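PDB 4R8O: DUF3836 domain-containing protein from Bacteroides vulgatus, which is of unknown function but folds as a single-layer antiparallel beta-sheet, thought to have evolved from beta-hairpin repeats. Local coordinates for residues T30-Y42 with D51-W63. Numbering follows the deposited sequence.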
loop_
_atom_site.group_PDB
_atom_site.type_symbol
_atom_site.label_atom_id
_atom_site.label_comp_id
_atom_site.label_asym_id
_atom_site.label_seq_id
_atom_site.Cartn_x
_atom_site.Cartn_y
_atom_site.Cartn_z
ATOM N N THR A 30 20.919 -2.368 -15.526
ATOM C CA THR A 30 19.960 -3.453 -15.851
ATOM C C THR A 30 19.455 -4.242 -14.623
ATOM O O THR A 30 18.453 -4.969 -14.712
ATOM C CB THR A 30 20.571 -4.415 -16.903
ATOM O OG1 THR A 30 19.567 -5.302 -17.421
ATOM C CG2 THR A 30 21.733 -5.248 -16.322
HETATM N N MSE A 31 20.144 -4.093 -13.497
HETATM C CA MSE A 31 19.775 -4.780 -12.300
HETATM C C MSE A 31 18.768 -3.945 -11.533
HETATM O O MSE A 31 19.013 -2.766 -11.201
HETATM C CB MSE A 31 21.015 -5.057 -11.471
HETATM C CG MSE A 31 20.710 -6.163 -10.477
HETATM SE SE MSE A 31 21.919 -5.982 -8.927
HETATM C CE MSE A 31 20.950 -7.209 -7.724
ATOM N N LEU A 32 17.638 -4.587 -11.235
ATOM C CA LEU A 32 16.554 -4.015 -10.437
ATOM C C LEU A 32 16.783 -4.277 -8.977
ATOM O O LEU A 32 17.218 -5.356 -8.584
ATOM C CB LEU A 32 15.215 -4.677 -10.767
ATOM C CG LEU A 32 14.589 -4.475 -12.129
ATOM C CD1 LEU A 32 13.396 -5.403 -12.311
ATOM C CD2 LEU A 32 14.159 -3.029 -12.299
ATOM N N THR A 33 16.402 -3.321 -8.160
ATOM C CA THR A 33 16.521 -3.497 -6.733
ATOM C C THR A 33 15.212 -3.068 -6.109
ATOM O O THR A 33 14.664 -2.004 -6.408
ATOM C CB THR A 33 17.767 -2.799 -6.178
ATOM O OG1 THR A 33 17.732 -2.835 -4.754
ATOM C CG2 THR A 33 17.885 -1.359 -6.670
ATOM N N ASN A 34 14.689 -3.941 -5.266
ATOM C CA ASN A 34 13.402 -3.724 -4.629
ATOM C C ASN A 34 13.349 -2.434 -3.847
ATOM O O ASN A 34 14.304 -2.117 -3.141
ATOM C CB ASN A 34 13.094 -4.871 -3.659
ATOM C CG ASN A 34 12.648 -6.127 -4.357
ATOM O OD1 ASN A 34 12.300 -6.099 -5.535
ATOM N ND2 ASN A 34 12.636 -7.252 -3.630
ATOM N N TYR A 35 12.215 -1.732 -3.920
ATOM C CA TYR A 35 12.052 -0.476 -3.194
ATOM C C TYR A 35 10.794 -0.337 -2.349
ATOM O O TYR A 35 10.872 -0.040 -1.147
ATOM C CB TYR A 35 12.101 0.647 -4.188
ATOM C CG TYR A 35 12.039 1.986 -3.558
ATOM C CD1 TYR A 35 12.891 2.328 -2.495
ATOM C CD2 TYR A 35 11.144 2.933 -4.017
ATOM C CE1 TYR A 35 12.839 3.576 -1.917
ATOM C CE2 TYR A 35 11.103 4.197 -3.458
ATOM C CZ TYR A 35 11.951 4.512 -2.413
ATOM O OH TYR A 35 11.903 5.754 -1.845
HETATM N N MSE A 36 9.650 -0.541 -2.986
HETATM C CA MSE A 36 8.372 -0.490 -2.305
HETATM C C MSE A 36 7.402 -1.482 -2.907
HETATM O O MSE A 36 7.495 -1.796 -4.075
HETATM C CB MSE A 36 7.996 0.987 -2.417
HETATM C CG MSE A 36 6.564 1.259 -2.029
HETATM SE SE MSE A 36 6.233 3.030 -1.247
HETATM C CE MSE A 36 4.433 2.390 -1.161
ATOM N N LYS A 37 6.440 -1.959 -2.125
ATOM C CA LYS A 37 5.432 -2.935 -2.607
ATOM C C LYS A 37 4.096 -2.523 -2.072
ATOM O O LYS A 37 3.952 -2.280 -0.870
ATOM C CB LYS A 37 5.773 -4.324 -2.098
ATOM C CG LYS A 37 4.990 -5.465 -2.738
ATOM C CD LYS A 37 5.407 -6.773 -2.107
ATOM C CE LYS A 37 4.584 -7.937 -2.621
ATOM N NZ LYS A 37 4.525 -9.026 -1.614
ATOM N N HIS A 38 3.118 -2.405 -2.958
ATOM C CA HIS A 38 1.772 -2.031 -2.553
ATOM C C HIS A 38 0.912 -3.275 -2.638
ATOM O O HIS A 38 0.837 -3.883 -3.691
ATOM C CB HIS A 38 1.185 -1.031 -3.507
ATOM C CG HIS A 38 1.615 0.378 -3.294
ATOM N ND1 HIS A 38 1.098 1.154 -2.284
ATOM C CD2 HIS A 38 2.412 1.192 -4.030
ATOM C CE1 HIS A 38 1.580 2.381 -2.391
ATOM N NE2 HIS A 38 2.378 2.434 -3.447
ATOM N N ASN A 39 0.246 -3.640 -1.563
ATOM C CA ASN A 39 -0.674 -4.795 -1.582
ATOM C C ASN A 39 -2.070 -4.226 -1.416
ATOM O O ASN A 39 -2.323 -3.528 -0.457
ATOM C CB ASN A 39 -0.301 -5.713 -0.452
ATOM C CG ASN A 39 1.158 -6.187 -0.556
ATOM O OD1 ASN A 39 1.579 -6.697 -1.611
ATOM N ND2 ASN A 39 1.939 -6.007 0.511
ATOM N N TYR A 40 -2.946 -4.499 -2.384
ATOM C CA TYR A 40 -4.296 -3.954 -2.454
ATOM C C TYR A 40 -5.380 -5.001 -2.156
ATOM O O TYR A 40 -5.215 -6.142 -2.542
ATOM C CB TYR A 40 -4.547 -3.477 -3.878
ATOM C CG TYR A 40 -3.553 -2.496 -4.363
ATOM C CD1 TYR A 40 -3.559 -1.203 -3.886
ATOM C CD2 TYR A 40 -2.616 -2.843 -5.328
ATOM C CE1 TYR A 40 -2.640 -0.269 -4.344
ATOM C CE2 TYR A 40 -1.688 -1.932 -5.800
ATOM C CZ TYR A 40 -1.700 -0.642 -5.304
ATOM O OH TYR A 40 -0.773 0.271 -5.741
ATOM N N LYS A 41 -6.486 -4.592 -1.522
ATOM C CA LYS A 41 -7.650 -5.461 -1.240
ATOM C C LYS A 41 -8.857 -4.753 -1.772
ATOM O O LYS A 41 -8.878 -3.534 -1.821
ATOM C CB LYS A 41 -7.843 -5.690 0.263
ATOM C CG LYS A 41 -6.558 -6.078 0.973
ATOM C CD LYS A 41 -6.715 -6.857 2.272
ATOM C CE LYS A 41 -5.449 -7.703 2.540
ATOM N NZ LYS A 41 -4.981 -8.624 1.435
ATOM N N TYR A 42 -9.878 -5.500 -2.152
ATOM C CA TYR A 42 -11.099 -4.913 -2.750
ATOM C C TYR A 42 -12.307 -5.467 -2.031
ATOM O O TYR A 42 -12.192 -6.480 -1.366
ATOM C CB TYR A 42 -11.130 -5.216 -4.261
ATOM C CG TYR A 42 -9.977 -4.557 -5.035
ATOM C CD1 TYR A 42 -8.682 -5.077 -4.986
ATOM C CD2 TYR A 42 -10.175 -3.403 -5.790
ATOM C CE1 TYR A 42 -7.610 -4.465 -5.655
ATOM C CE2 TYR A 42 -9.106 -2.778 -6.463
ATOM C CZ TYR A 42 -7.828 -3.314 -6.390
ATOM O OH TYR A 42 -6.772 -2.721 -7.050
ATOM N N ASP A 51 -4.579 -0.388 0.837
ATOM C CA ASP A 51 -3.411 -0.143 0.025
ATOM C C ASP A 51 -2.272 -0.160 1.000
ATOM O O ASP A 51 -1.861 0.881 1.472
ATOM C CB ASP A 51 -3.527 1.232 -0.696
ATOM C CG ASP A 51 -2.230 1.671 -1.392
ATOM O OD1 ASP A 51 -1.196 0.993 -1.226
ATOM O OD2 ASP A 51 -2.251 2.698 -2.127
ATOM N N GLU A 52 -1.788 -1.342 1.298
ATOM C CA GLU A 52 -0.682 -1.513 2.227
ATOM C C GLU A 52 0.624 -1.212 1.510
ATOM O O GLU A 52 0.927 -1.811 0.487
ATOM C CB GLU A 52 -0.669 -2.947 2.739
ATOM C CG GLU A 52 0.266 -3.163 3.895
ATOM C CD GLU A 52 0.390 -4.617 4.283
ATOM O OE1 GLU A 52 -0.444 -5.456 3.865
ATOM O OE2 GLU A 52 1.319 -4.932 5.029
ATOM N N ALA A 53 1.416 -0.328 2.083
ATOM C CA ALA A 53 2.661 0.196 1.472
ATOM C C ALA A 53 3.836 -0.329 2.247
ATOM O O ALA A 53 4.063 0.118 3.370
ATOM C CB ALA A 53 2.644 1.697 1.563
ATOM N N GLN A 54 4.554 -1.299 1.688
ATOM C CA GLN A 54 5.704 -1.891 2.363
ATOM C C GLN A 54 6.975 -1.370 1.752
ATOM O O GLN A 54 7.009 -1.077 0.566
ATOM C CB GLN A 54 5.647 -3.397 2.253
ATOM C CG GLN A 54 4.560 -3.989 3.096
ATOM C CD GLN A 54 4.564 -5.507 3.040
ATOM O OE1 GLN A 54 4.538 -6.082 1.968
ATOM N NE2 GLN A 54 4.571 -6.160 4.205
ATOM N N LYS A 55 8.017 -1.296 2.563
ATOM C CA LYS A 55 9.323 -0.838 2.129
ATOM C C LYS A 55 10.328 -1.986 2.163
ATOM O O LYS A 55 10.263 -2.871 3.018
ATOM C CB LYS A 55 9.784 0.323 3.019
ATOM C CG LYS A 55 9.698 0.098 4.542
ATOM C CD LYS A 55 10.687 0.937 5.364
ATOM C CE LYS A 55 12.139 0.643 4.973
ATOM N NZ LYS A 55 13.123 0.943 6.047
ATOM N N TRP A 56 11.273 -1.960 1.238
ATOM C CA TRP A 56 12.290 -3.005 1.195
ATOM C C TRP A 56 13.425 -2.616 2.130
ATOM O O TRP A 56 13.998 -1.527 1.986
ATOM C CB TRP A 56 12.801 -3.195 -0.224
ATOM C CG TRP A 56 13.792 -4.295 -0.341
ATOM C CD1 TRP A 56 15.118 -4.162 -0.609
ATOM C CD2 TRP A 56 13.549 -5.686 -0.168
ATOM N NE1 TRP A 56 15.725 -5.389 -0.630
ATOM C CE2 TRP A 56 14.782 -6.348 -0.375
ATOM C CE3 TRP A 56 12.403 -6.444 0.125
ATOM C CZ2 TRP A 56 14.912 -7.727 -0.293
ATOM C CZ3 TRP A 56 12.522 -7.825 0.197
ATOM C CH2 TRP A 56 13.783 -8.453 -0.006
ATOM N N ASN A 57 13.753 -3.499 3.072
ATOM C CA ASN A 57 14.921 -3.298 3.912
ATOM C C ASN A 57 16.003 -4.250 3.449
ATOM O O ASN A 57 16.049 -5.413 3.872
ATOM C CB ASN A 57 14.595 -3.506 5.373
ATOM C CG ASN A 57 15.753 -3.137 6.287
ATOM O OD1 ASN A 57 16.685 -2.425 5.885
ATOM N ND2 ASN A 57 15.703 -3.607 7.529
ATOM N N SER A 58 16.852 -3.732 2.556
ATOM C CA SER A 58 17.911 -4.523 1.926
ATOM C C SER A 58 18.822 -5.220 2.920
ATOM O O SER A 58 19.116 -6.405 2.756
ATOM C CB SER A 58 18.756 -3.639 1.026
ATOM O OG SER A 58 19.312 -2.593 1.791
ATOM N N ASN A 59 19.181 -4.510 3.986
ATOM C CA ASN A 59 20.126 -5.018 4.987
ATOM C C ASN A 59 19.540 -6.114 5.866
ATOM O O ASN A 59 20.291 -6.891 6.468
ATOM C CB ASN A 59 20.662 -3.900 5.906
ATOM C CG ASN A 59 21.258 -2.730 5.147
ATOM O OD1 ASN A 59 22.480 -2.621 4.989
ATOM N ND2 ASN A 59 20.394 -1.841 4.678
ATOM N N LYS A 60 18.224 -6.120 6.012
ATOM C CA LYS A 60 17.523 -7.227 6.641
ATOM C C LYS A 60 16.867 -8.060 5.542
ATOM O O LYS A 60 16.210 -9.066 5.815
ATOM C CB LYS A 60 16.507 -6.701 7.654
ATOM C CG LYS A 60 15.904 -7.796 8.519
ATOM C CD LYS A 60 15.189 -7.283 9.763
ATOM C CE LYS A 60 14.664 -8.450 10.602
ATOM N NZ LYS A 60 14.374 -8.053 12.006
ATOM N N ASN A 61 17.047 -7.633 4.294
ATOM C CA ASN A 61 16.581 -8.344 3.128
ATOM C C ASN A 61 15.134 -8.865 3.229
ATOM O O ASN A 61 14.860 -10.050 3.108
ATOM C CB ASN A 61 17.571 -9.463 2.800
ATOM C CG ASN A 61 17.486 -9.904 1.349
ATOM O OD1 ASN A 61 18.303 -9.491 0.511
ATOM N ND2 ASN A 61 16.480 -10.702 1.033
ATOM N N ARG A 62 14.210 -7.951 3.464
ATOM C CA ARG A 62 12.811 -8.312 3.644
ATOM C C ARG A 62 11.929 -7.111 3.436
ATOM O O ARG A 62 12.394 -5.974 3.509
ATOM C CB ARG A 62 12.567 -8.896 5.050
ATOM C CG ARG A 62 12.880 -7.962 6.221
ATOM C CD ARG A 62 12.577 -8.627 7.550
ATOM N NE ARG A 62 11.131 -8.736 7.731
ATOM C CZ ARG A 62 10.333 -7.852 8.357
ATOM N NH1 ARG A 62 10.808 -6.758 8.967
ATOM N NH2 ARG A 62 9.021 -8.094 8.413
ATOM N N TRP A 63 10.644 -7.392 3.231
ATOM C CA TRP A 63 9.595 -6.371 3.105
ATOM C C TRP A 63 9.087 -5.960 4.488
ATOM O O TRP A 63 8.520 -6.804 5.195
ATOM C CB TRP A 63 8.409 -6.907 2.277
ATOM C CG TRP A 63 8.664 -7.003 0.799
ATOM C CD1 TRP A 63 8.627 -8.128 0.043
ATOM C CD2 TRP A 63 8.940 -5.922 -0.103
ATOM N NE1 TRP A 63 8.886 -7.838 -1.259
ATOM C CE2 TRP A 63 9.089 -6.491 -1.391
ATOM C CE3 TRP A 63 9.089 -4.532 0.051
ATOM C CZ2 TRP A 63 9.374 -5.714 -2.543
ATOM C CZ3 TRP A 63 9.364 -3.743 -1.098
ATOM C CH2 TRP A 63 9.504 -4.339 -2.371
#
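Residues 31-42 and 51-57 run antiparallel, their axes 4.5 Å apart, with Lys37-Gln54 and Asn39-Glu52 as hydrogen-bonded pairs, the non-hydrogen-bonded pair His38-Ala53 between them and Met36-Lys55 beyond Lys37-Gln54. On the face of Lys37 and Asn39, the Trp63 indole reaches across from the following strand: Lys37 CB sits 3.6 Å from the centroid of its six-membered ring, almost on the ring normal, a CH-pi contact, and the extended chain carries CD along the same face to 3.7 Å from NE1. Trp56 CE3 lies over the centre of the opposite face, leaving Trp63 between lysine and tryptophan. Trp56, its CG anti to the backbone N (chi1 -177°), in turn receives Asn34 CB over its five-membered ring. Farther along, Asn39 ND2 donates to Gln54 OE1 (3.0 Å), meeting the acceptor well above its carbonyl plane; Gln54 NE2 hydrogen-bonds to Asn65 OD1. On the reverse face, His38 ND1 donates to the syn lone pair of Asp51 OD1, ring and carboxylate turned 60° apart, while Tyr40 lies alongside the carboxylate and also makes a cation-pi contact with Arg48. Strands 31-42 and 48-57 thus form a beta hairpin within the seven-stranded meander of this single-layer sheet.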